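PDB 6F2P: paenibacillus xanthan lyase from Paenibacillus, which catalyses the eliminative cleavage of the bond between the terminal mannosyl and glucuronosyl residues in the side chains of the bacterial polysaccharide xanthan. Local coordinates for residues G459-V468 against K677-T685; A632-L640 against Q647-N655. All coordinates share one frame; numbering follows the deposited sequence.

Overall arrangement
Both interactions sit where the super-sandwich domain meets the C-terminal beta-sandwich of this family 8 polysaccharide lyase, with centres about 14 Å apart. Interaction 1 packs an edge hairpin of the super-sandwich against strand 678-684; interaction 2 is the hairpin at the edge of the same C-terminal sheet, with strand 656-661 between the two. They meet directly through K683 NZ and L654 O, 3.0 Å apart, and E684 N and N655 O, 3.1 Å apart, both probable hydrogen bonds. The calcium held by Q636 and E651 in interaction 2 takes its other protein ligands, D490, D491 and E492, from the super-sandwich. In interaction 1, the side chain of Y466 is about 8 Å from this bound calcium ion at its nearest atom.

Interaction 1: residues G459-V468 against K677-T685; sequences GTDILGQYGV and KASVMTKET
G459 and S679 begin the contact: strand 459-462 runs almost parallel to strand 678-684, axes 14° apart and 5.7 Å at closest approach, yet no hydrogen bond joins them. The return strand, 466-468, lies farther off and runs roughly the other way. In M681, CG anti to the backbone N (chi1 -179°) and an extended chi2 carry SD to the backbone of Y466; the bend at chi3 (-78°) then turns CE over the carbonyl carbon of G467, 3.5 Å from V468 CG1. I462 CG2 lies 3.8 Å from M681 SD. This is sheet-on-sheet packing, the edge hairpin of the super-sandwich domain meeting the C-terminal beta-sandwich; the hairpin carries a classic beta bulge, Q465 and Y466 both facing I462. Shortening M681 to an alanine is likely to open a gap under the hairpin, since I462 CG2 and V468 CG1 would both lose the thioether they pack on. I462 CD1 reaches K683 CB at 3.5 Å, their side chains crossing at about a right angle. T460 CG2 rests on S679 O, while T460 OG1 bonds to S744 and S692. S679 OG bonds to N660, and K683 NZ to L654 O and a water 3.1 Å away.

Interaction 2: residues A632-L640 against Q647-N655; sequences AATPQISIL and QAVKETQLN. With CA (calcium ion), chain B.
Q636 and E651 reach out alongside each other in the same direction and converge on one calcium ion at the open end of a beta hairpin, strands 637-642 and 646-651. Each gives a single oxygen: Q636 OE1 is 2.3 Å from the calcium and E651 OE1 is 2.2 Å from it. The amide and carboxylate planes stand 84° apart, nearly perpendicular. Q636 reaches the ion with an extended chain, whereas E651 bends at chi2 (-87°), which brings its carboxylate nearer the partner strand. D490, D491 and E492 of the super-sandwich domain complete the protein ligands, so the ion ties the two domains together. E651 OE2 faces the chain that follows, accepting a hydrogen bond from L654 N and a weak one from Q653 N, and this second hold is likely to limit rotation of the carboxylate. Q653 crosses Q636 obliquely, its CG 3.8 Å from Q636 CB.

On the face of the hairpin that carries E651, I637 meets it at about a right angle, I637 CG2 against E651 CG. Farther along the same face I639 and V649 run side by side, I639 CG1 4.0 Å from V649 CG2, and both touch L496 of the super-sandwich. S638 and K650, on the opposite face from I637 and E651, form an antiparallel hydrogen-bonded pair, with S638 N to K650 O at 2.7 Å and K650 N to S638 O at 3.0 Å. L640 N bonds to A648 O farther on. Next to the calcium site, Q636 O accepts T652 N at 2.8 Å and, weakly, T652 OG1 at 3.5 Å.

Interaction 1: residues G459-V468 against K677-T685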
loop_
_atom_site.group_PDB
_atom_site.type_symbol
_atom_site.label_atom_id
_atom_site.label_comp_id
_atom_site.label_asym_id
_atom_site.label_seq_id
_atom_site.Cartn_x
_atom_site.Cartn_y
_atom_site.Cartn_z
ATOM N N GLY A 459 -5.018 -2.809 -1.168
ATOM C CA GLY A 459 -6.461 -2.736 -1.152
ATOM C C GLY A 459 -6.976 -1.317 -1.181
ATOM O O GLY A 459 -6.223 -0.381 -1.458
ATOM N N THR A 460 -8.269 -1.170 -0.905
ATOM C CA THR A 460 -8.925 0.130 -0.889
ATOM C C THR A 460 -10.080 0.142 0.115
ATOM O O THR A 460 -10.388 -0.874 0.731
ATOM C CB THR A 460 -9.433 0.538 -2.287
ATOM O OG1 THR A 460 -9.843 1.906 -2.258
ATOM C CG2 THR A 460 -10.615 -0.320 -2.716
ATOM N N ASP A 461 -10.725 1.289 0.281
ATOM C CA ASP A 461 -11.670 1.453 1.374
ATOM C C ASP A 461 -12.755 2.464 1.059
ATOM O O ASP A 461 -12.661 3.219 0.093
ATOM C CB ASP A 461 -10.933 1.943 2.602
ATOM C CG ASP A 461 -10.124 3.190 2.321
ATOM O OD1 ASP A 461 -10.733 4.269 2.148
ATOM O OD2 ASP A 461 -8.879 3.090 2.271
ATOM N N ILE A 462 -13.771 2.505 1.909
ATOM C CA ILE A 462 -14.849 3.453 1.725
ATOM C C ILE A 462 -15.407 3.904 3.078
ATOM O O ILE A 462 -15.402 3.142 4.051
ATOM C CB ILE A 462 -15.944 2.879 0.784
ATOM C CG1 ILE A 462 -16.558 3.994 -0.066
ATOM C CG2 ILE A 462 -16.998 2.122 1.565
ATOM C CD1 ILE A 462 -17.312 3.483 -1.276
ATOM N N LEU A 463 -15.834 5.166 3.139
ATOM C CA LEU A 463 -16.437 5.749 4.338
ATOM C C LEU A 463 -15.500 5.754 5.540
ATOM O O LEU A 463 -15.919 6.025 6.669
ATOM C CB LEU A 463 -17.743 5.027 4.679
ATOM C CG LEU A 463 -18.796 5.090 3.571
ATOM C CD1 LEU A 463 -20.076 4.383 3.975
ATOM C CD2 LEU A 463 -19.073 6.535 3.216
ATOM N N GLY A 464 -14.227 5.468 5.294
ATOM C CA GLY A 464 -13.267 5.312 6.366
ATOM C C GLY A 464 -13.632 4.210 7.351
ATOM O O GLY A 464 -13.133 4.212 8.475
ATOM N N GLN A 465 -14.482 3.270 6.926
ATOM C CA GLN A 465 -15.027 2.235 7.811
ATOM C C GLN A 465 -15.010 0.820 7.214
ATOM O O GLN A 465 -14.971 -0.174 7.937
ATOM C CB GLN A 465 -16.470 2.574 8.181
ATOM C CG GLN A 465 -16.638 3.827 9.007
ATOM C CD GLN A 465 -18.002 3.887 9.643
ATOM O OE1 GLN A 465 -18.391 2.982 10.391
ATOM N NE2 GLN A 465 -18.753 4.943 9.333
ATOM N N TYR A 466 -15.066 0.729 5.894
ATOM C CA TYR A 466 -15.176 -0.566 5.239
ATOM C C TYR A 466 -14.027 -0.701 4.255
ATOM O O TYR A 466 -13.606 0.273 3.634
ATOM C CB TYR A 466 -16.544 -0.705 4.541
ATOM C CG TYR A 466 -17.689 -0.268 5.427
ATOM C CD1 TYR A 466 -17.831 -0.784 6.709
ATOM C CD2 TYR A 466 -18.612 0.687 4.998
ATOM C CE1 TYR A 466 -18.867 -0.377 7.539
ATOM C CE2 TYR A 466 -19.661 1.103 5.823
ATOM C CZ TYR A 466 -19.779 0.563 7.092
ATOM O OH TYR A 466 -20.799 0.968 7.924
ATOM N N GLY A 467 -13.494 -1.904 4.122
ATOM C CA GLY A 467 -12.318 -2.076 3.302
ATOM C C GLY A 467 -12.261 -3.443 2.673
ATOM O O GLY A 467 -12.977 -4.368 3.077
ATOM N N VAL A 468 -11.402 -3.557 1.671
ATOM C CA VAL A 468 -11.150 -4.808 0.991
ATOM C C VAL A 468 -9.650 -4.865 0.720
ATOM O O VAL A 468 -9.061 -3.876 0.263
ATOM C CB VAL A 468 -11.957 -4.898 -0.333
ATOM C CG1 VAL A 468 -11.819 -3.617 -1.128
ATOM C CG2 VAL A 468 -11.517 -6.097 -1.162
ATOM N N LYS A 677 -5.491 -4.547 -13.160
ATOM C CA LYS A 677 -5.418 -4.986 -11.771
ATOM C C LYS A 677 -5.840 -3.822 -10.884
ATOM O O LYS A 677 -5.391 -2.694 -11.083
ATOM C CB LYS A 677 -3.995 -5.420 -11.405
ATOM C CG LYS A 677 -3.471 -6.579 -12.226
ATOM C CD LYS A 677 -1.970 -6.764 -12.035
ATOM C CE LYS A 677 -1.441 -7.884 -12.918
ATOM N NZ LYS A 677 -0.069 -8.279 -12.524
ATOM N N ALA A 678 -6.707 -4.089 -9.916
ATOM C CA ALA A 678 -7.251 -3.016 -9.103
ATOM C C ALA A 678 -7.958 -3.560 -7.886
ATOM O O ALA A 678 -8.464 -4.678 -7.896
ATOM C CB ALA A 678 -8.218 -2.201 -9.927
ATOM N N SER A 679 -8.002 -2.766 -6.830
ATOM C CA SER A 679 -8.881 -3.069 -5.720
ATOM C C SER A 679 -9.967 -1.994 -5.726
ATOM O O SER A 679 -9.673 -0.803 -5.815
ATOM C CB SER A 679 -8.108 -3.063 -4.414
ATOM O OG SER A 679 -8.934 -3.489 -3.349
ATOM N N VAL A 680 -11.225 -2.413 -5.674
ATOM C CA VAL A 680 -12.336 -1.487 -5.858
ATOM C C VAL A 680 -13.400 -1.705 -4.794
ATOM O O VAL A 680 -13.678 -2.846 -4.421
ATOM C CB VAL A 680 -12.967 -1.683 -7.244
ATOM C CG1 VAL A 680 -14.130 -0.730 -7.461
ATOM C CG2 VAL A 680 -11.907 -1.513 -8.318
ATOM N N MET A 681 -13.979 -0.618 -4.290
ATOM C CA MET A 681 -15.088 -0.720 -3.349
ATOM C C MET A 681 -16.188 0.280 -3.703
ATOM O O MET A 681 -15.900 1.430 -4.015
ATOM C CB MET A 681 -14.600 -0.543 -1.908
ATOM C CG MET A 681 -15.694 -0.655 -0.858
ATOM S SD MET A 681 -15.081 -1.066 0.798
ATOM C CE MET A 681 -14.815 -2.821 0.591
ATOM N N THR A 682 -17.441 -0.173 -3.680
ATOM C CA THR A 682 -18.582 0.682 -4.007
ATOM C C THR A 682 -19.541 0.829 -2.826
ATOM O O THR A 682 -19.737 -0.102 -2.045
ATOM C CB THR A 682 -19.373 0.149 -5.229
ATOM O OG1 THR A 682 -20.022 -1.086 -4.890
ATOM C CG2 THR A 682 -18.451 -0.069 -6.442
ATOM N N LYS A 683 -20.122 2.016 -2.695
ATOM C CA LYS A 683 -21.201 2.255 -1.742
ATOM C C LYS A 683 -22.399 2.871 -2.472
ATOM O O LYS A 683 -22.283 3.936 -3.091
ATOM C CB LYS A 683 -20.732 3.172 -0.612
ATOM C CG LYS A 683 -21.849 3.762 0.233
ATOM C CD LYS A 683 -22.454 2.747 1.191
ATOM C CE LYS A 683 -23.817 3.227 1.720
ATOM N NZ LYS A 683 -24.167 2.634 3.057
ATOM N N GLU A 684 -23.540 2.188 -2.420
ATOM C CA GLU A 684 -24.759 2.679 -3.053
ATOM C C GLU A 684 -25.819 3.114 -2.038
ATOM O O GLU A 684 -26.022 2.472 -1.010
ATOM C CB GLU A 684 -25.346 1.624 -3.991
ATOM C CG GLU A 684 -26.678 2.039 -4.603
ATOM C CD GLU A 684 -27.124 1.144 -5.746
ATOM O OE1 GLU A 684 -26.517 0.067 -5.953
ATOM O OE2 GLU A 684 -28.092 1.526 -6.434
ATOM N N THR A 685 -26.472 4.230 -2.326
ATOM C CA THR A 685 -27.627 4.676 -1.561
ATOM C C THR A 685 -28.720 5.074 -2.555
ATOM O O THR A 685 -28.529 4.975 -3.771
ATOM C CB THR A 685 -27.295 5.891 -0.678
ATOM O OG1 THR A 685 -27.214 7.068 -1.496
ATOM C CG2 THR A 685 -25.987 5.688 0.045
HETATM O O HOH W 1 -22.744 2.752 5.849
#

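Interaction 2: residues A632-L640 against Q647-N655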
loop_
_atom_site.group_PDB
_atom_site.type_symbol
_atom_site.label_atom_id
_atom_site.label_comp_id
_atom_site.label_asym_id
_atom_site.label_seq_id
_atom_site.Cartn_x
_atom_site.Cartn_y
_atom_site.Cartn_z
ATOM N N ALA A 632 -25.894 -17.607 9.286
ATOM C CA ALA A 632 -25.708 -18.636 8.268
ATOM C C ALA A 632 -26.980 -18.873 7.466
ATOM O O ALA A 632 -26.922 -19.144 6.270
ATOM C CB ALA A 632 -25.223 -19.921 8.889
ATOM N N ALA A 633 -28.132 -18.751 8.117
ATOM C CA ALA A 633 -29.413 -18.984 7.447
ATOM C C ALA A 633 -29.739 -17.893 6.432
ATOM O O ALA A 633 -30.259 -18.163 5.345
ATOM C CB ALA A 633 -30.531 -19.097 8.472
ATOM N N THR A 634 -29.456 -16.654 6.811
ATOM C CA THR A 634 -29.709 -15.514 5.949
ATOM C C THR A 634 -28.508 -14.571 6.034
ATOM O O THR A 634 -28.516 -13.602 6.791
ATOM C CB THR A 634 -31.038 -14.798 6.321
ATOM O OG1 THR A 634 -31.072 -14.552 7.727
ATOM C CG2 THR A 634 -32.221 -15.674 5.985
ATOM N N PRO A 635 -27.452 -14.877 5.267
ATOM C CA PRO A 635 -26.183 -14.143 5.315
ATOM C C PRO A 635 -26.360 -12.720 4.853
ATOM O O PRO A 635 -27.085 -12.489 3.895
ATOM C CB PRO A 635 -25.303 -14.891 4.310
ATOM C CG PRO A 635 -25.930 -16.228 4.162
ATOM C CD PRO A 635 -27.397 -16.010 4.331
ATOM N N GLN A 636 -25.691 -11.787 5.522
ATOM C CA GLN A 636 -25.721 -10.391 5.121
ATOM C C GLN A 636 -24.683 -10.115 4.027
ATOM O O GLN A 636 -24.506 -8.967 3.618
ATOM C CB GLN A 636 -25.466 -9.480 6.320
ATOM C CG GLN A 636 -26.244 -9.838 7.575
ATOM C CD GLN A 636 -25.721 -9.103 8.788
ATOM O OE1 GLN A 636 -24.822 -8.278 8.680
ATOM N NE2 GLN A 636 -26.271 -9.407 9.952
ATOM N N ILE A 637 -23.996 -11.159 3.558
ATOM C CA ILE A 637 -23.045 -11.009 2.450
ATOM C C ILE A 637 -23.370 -11.938 1.281
ATOM O O ILE A 637 -23.961 -13.001 1.467
ATOM C CB ILE A 637 -21.577 -11.247 2.888
ATOM C CG1 ILE A 637 -21.400 -12.670 3.418
ATOM C CG2 ILE A 637 -21.134 -10.214 3.924
ATOM C CD1 ILE A 637 -20.714 -13.604 2.445
ATOM N N SER A 638 -22.978 -11.535 0.077
ATOM C CA SER A 638 -23.136 -12.387 -1.094
ATOM C C SER A 638 -21.864 -12.413 -1.914
ATOM O O SER A 638 -21.375 -11.382 -2.359
ATOM C CB SER A 638 -24.309 -11.929 -1.947
ATOM O OG SER A 638 -25.505 -12.074 -1.209
ATOM N N ILE A 639 -21.314 -13.601 -2.101
ATOM C CA ILE A 639 -20.087 -13.720 -2.858
ATOM C C ILE A 639 -20.460 -13.699 -4.329
ATOM O O ILE A 639 -21.153 -14.589 -4.815
ATOM C CB ILE A 639 -19.305 -14.983 -2.448
ATOM C CG1 ILE A 639 -18.837 -14.837 -0.994
ATOM C CG2 ILE A 639 -18.117 -15.206 -3.355
ATOM C CD1 ILE A 639 -18.364 -16.119 -0.362
ATOM N N LEU A 640 -20.028 -12.649 -5.019
ATOM C CA LEU A 640 -20.399 -12.435 -6.408
ATOM C C LEU A 640 -19.554 -13.298 -7.316
ATOM O O LEU A 640 -20.023 -13.765 -8.358
ATOM C CB LEU A 640 -20.231 -10.961 -6.788
ATOM C CG LEU A 640 -20.981 -9.976 -5.885
ATOM C CD1 LEU A 640 -20.786 -8.548 -6.354
ATOM C CD2 LEU A 640 -22.461 -10.317 -5.802
ATOM N N GLN A 647 -12.348 -11.509 -7.312
ATOM C CA GLN A 647 -12.954 -11.974 -6.077
ATOM C C GLN A 647 -13.802 -10.837 -5.555
ATOM O O GLN A 647 -13.301 -9.742 -5.302
ATOM C CB GLN A 647 -11.879 -12.371 -5.050
ATOM C CG GLN A 647 -11.049 -13.564 -5.494
ATOM C CD GLN A 647 -9.885 -13.849 -4.584
ATOM O OE1 GLN A 647 -8.923 -13.077 -4.522
ATOM N NE2 GLN A 647 -9.955 -14.968 -3.869
ATOM N N ALA A 648 -15.094 -11.079 -5.407
ATOM C CA ALA A 648 -15.994 -9.991 -5.070
ATOM C C ALA A 648 -17.055 -10.404 -4.057
ATOM O O ALA A 648 -17.610 -11.508 -4.124
ATOM C CB ALA A 648 -16.633 -9.431 -6.328
ATOM N N VAL A 649 -17.306 -9.506 -3.109
ATOM C CA VAL A 649 -18.284 -9.719 -2.056
ATOM C C VAL A 649 -19.112 -8.450 -1.863
ATOM O O VAL A 649 -18.578 -7.334 -1.873
ATOM C CB VAL A 649 -17.593 -10.092 -0.729
ATOM C CG1 VAL A 649 -18.615 -10.205 0.418
ATOM C CG2 VAL A 649 -16.809 -11.374 -0.887
ATOM N N LYS A 650 -20.419 -8.627 -1.710
ATOM C CA LYS A 650 -21.322 -7.522 -1.419
ATOM C C LYS A 650 -21.996 -7.754 -0.068
ATOM O O LYS A 650 -22.528 -8.826 0.187
ATOM C CB LYS A 650 -22.374 -7.376 -2.527
ATOM C CG LYS A 650 -23.537 -6.434 -2.179
ATOM C CD LYS A 650 -24.273 -5.948 -3.425
ATOM C CE LYS A 650 -25.305 -4.856 -3.088
ATOM N NZ LYS A 650 -25.886 -4.191 -4.309
ATOM N N GLU A 651 -21.946 -6.756 0.803
ATOM C CA GLU A 651 -22.706 -6.798 2.041
ATOM C C GLU A 651 -24.045 -6.144 1.741
ATOM O O GLU A 651 -24.105 -4.940 1.501
ATOM C CB GLU A 651 -21.974 -6.032 3.138
ATOM C CG GLU A 651 -22.199 -6.568 4.547
ATOM C CD GLU A 651 -23.430 -5.979 5.232
ATOM O OE1 GLU A 651 -23.674 -6.348 6.399
ATOM O OE2 GLU A 651 -24.150 -5.155 4.616
ATOM N N THR A 652 -25.113 -6.936 1.750
ATOM C CA THR A 652 -26.410 -6.476 1.245
ATOM C C THR A 652 -27.190 -5.556 2.182
ATOM O O THR A 652 -28.169 -4.936 1.764
ATOM C CB THR A 652 -27.307 -7.652 0.842
ATOM O OG1 THR A 652 -27.562 -8.477 1.990
ATOM C CG2 THR A 652 -26.636 -8.476 -0.256
ATOM N N GLN A 653 -26.773 -5.474 3.439
ATOM C CA GLN A 653 -27.377 -4.528 4.365
ATOM C C GLN A 653 -26.797 -3.151 4.106
ATOM O O GLN A 653 -27.526 -2.164 4.014
ATOM C CB GLN A 653 -27.074 -4.916 5.812
ATOM C CG GLN A 653 -27.521 -6.304 6.191
ATOM C CD GLN A 653 -28.906 -6.318 6.798
ATOM O OE1 GLN A 653 -29.066 -6.571 7.997
ATOM N NE2 GLN A 653 -29.924 -6.049 5.974
ATOM N N LEU A 654 -25.474 -3.089 4.000
ATOM C CA LEU A 654 -24.764 -1.825 3.824
ATOM C C LEU A 654 -24.804 -1.350 2.374
ATOM O O LEU A 654 -24.522 -0.182 2.075
ATOM C CB LEU A 654 -23.305 -1.992 4.248
ATOM C CG LEU A 654 -23.001 -2.265 5.718
ATOM C CD1 LEU A 654 -21.512 -2.501 5.897
ATOM C CD2 LEU A 654 -23.455 -1.087 6.545
ATOM N N ASN A 655 -25.147 -2.266 1.478
ATOM C CA ASN A 655 -24.971 -2.044 0.049
ATOM C C ASN A 655 -23.557 -1.562 -0.284
ATOM O O ASN A 655 -23.357 -0.647 -1.089
ATOM C CB ASN A 655 -26.054 -1.108 -0.487
ATOM C CG ASN A 655 -27.439 -1.704 -0.344
ATOM O OD1 ASN A 655 -27.699 -2.812 -0.831
ATOM N ND2 ASN A 655 -28.327 -0.996 0.357
HETATM CA CA CA B . -22.992 -6.938 8.444
#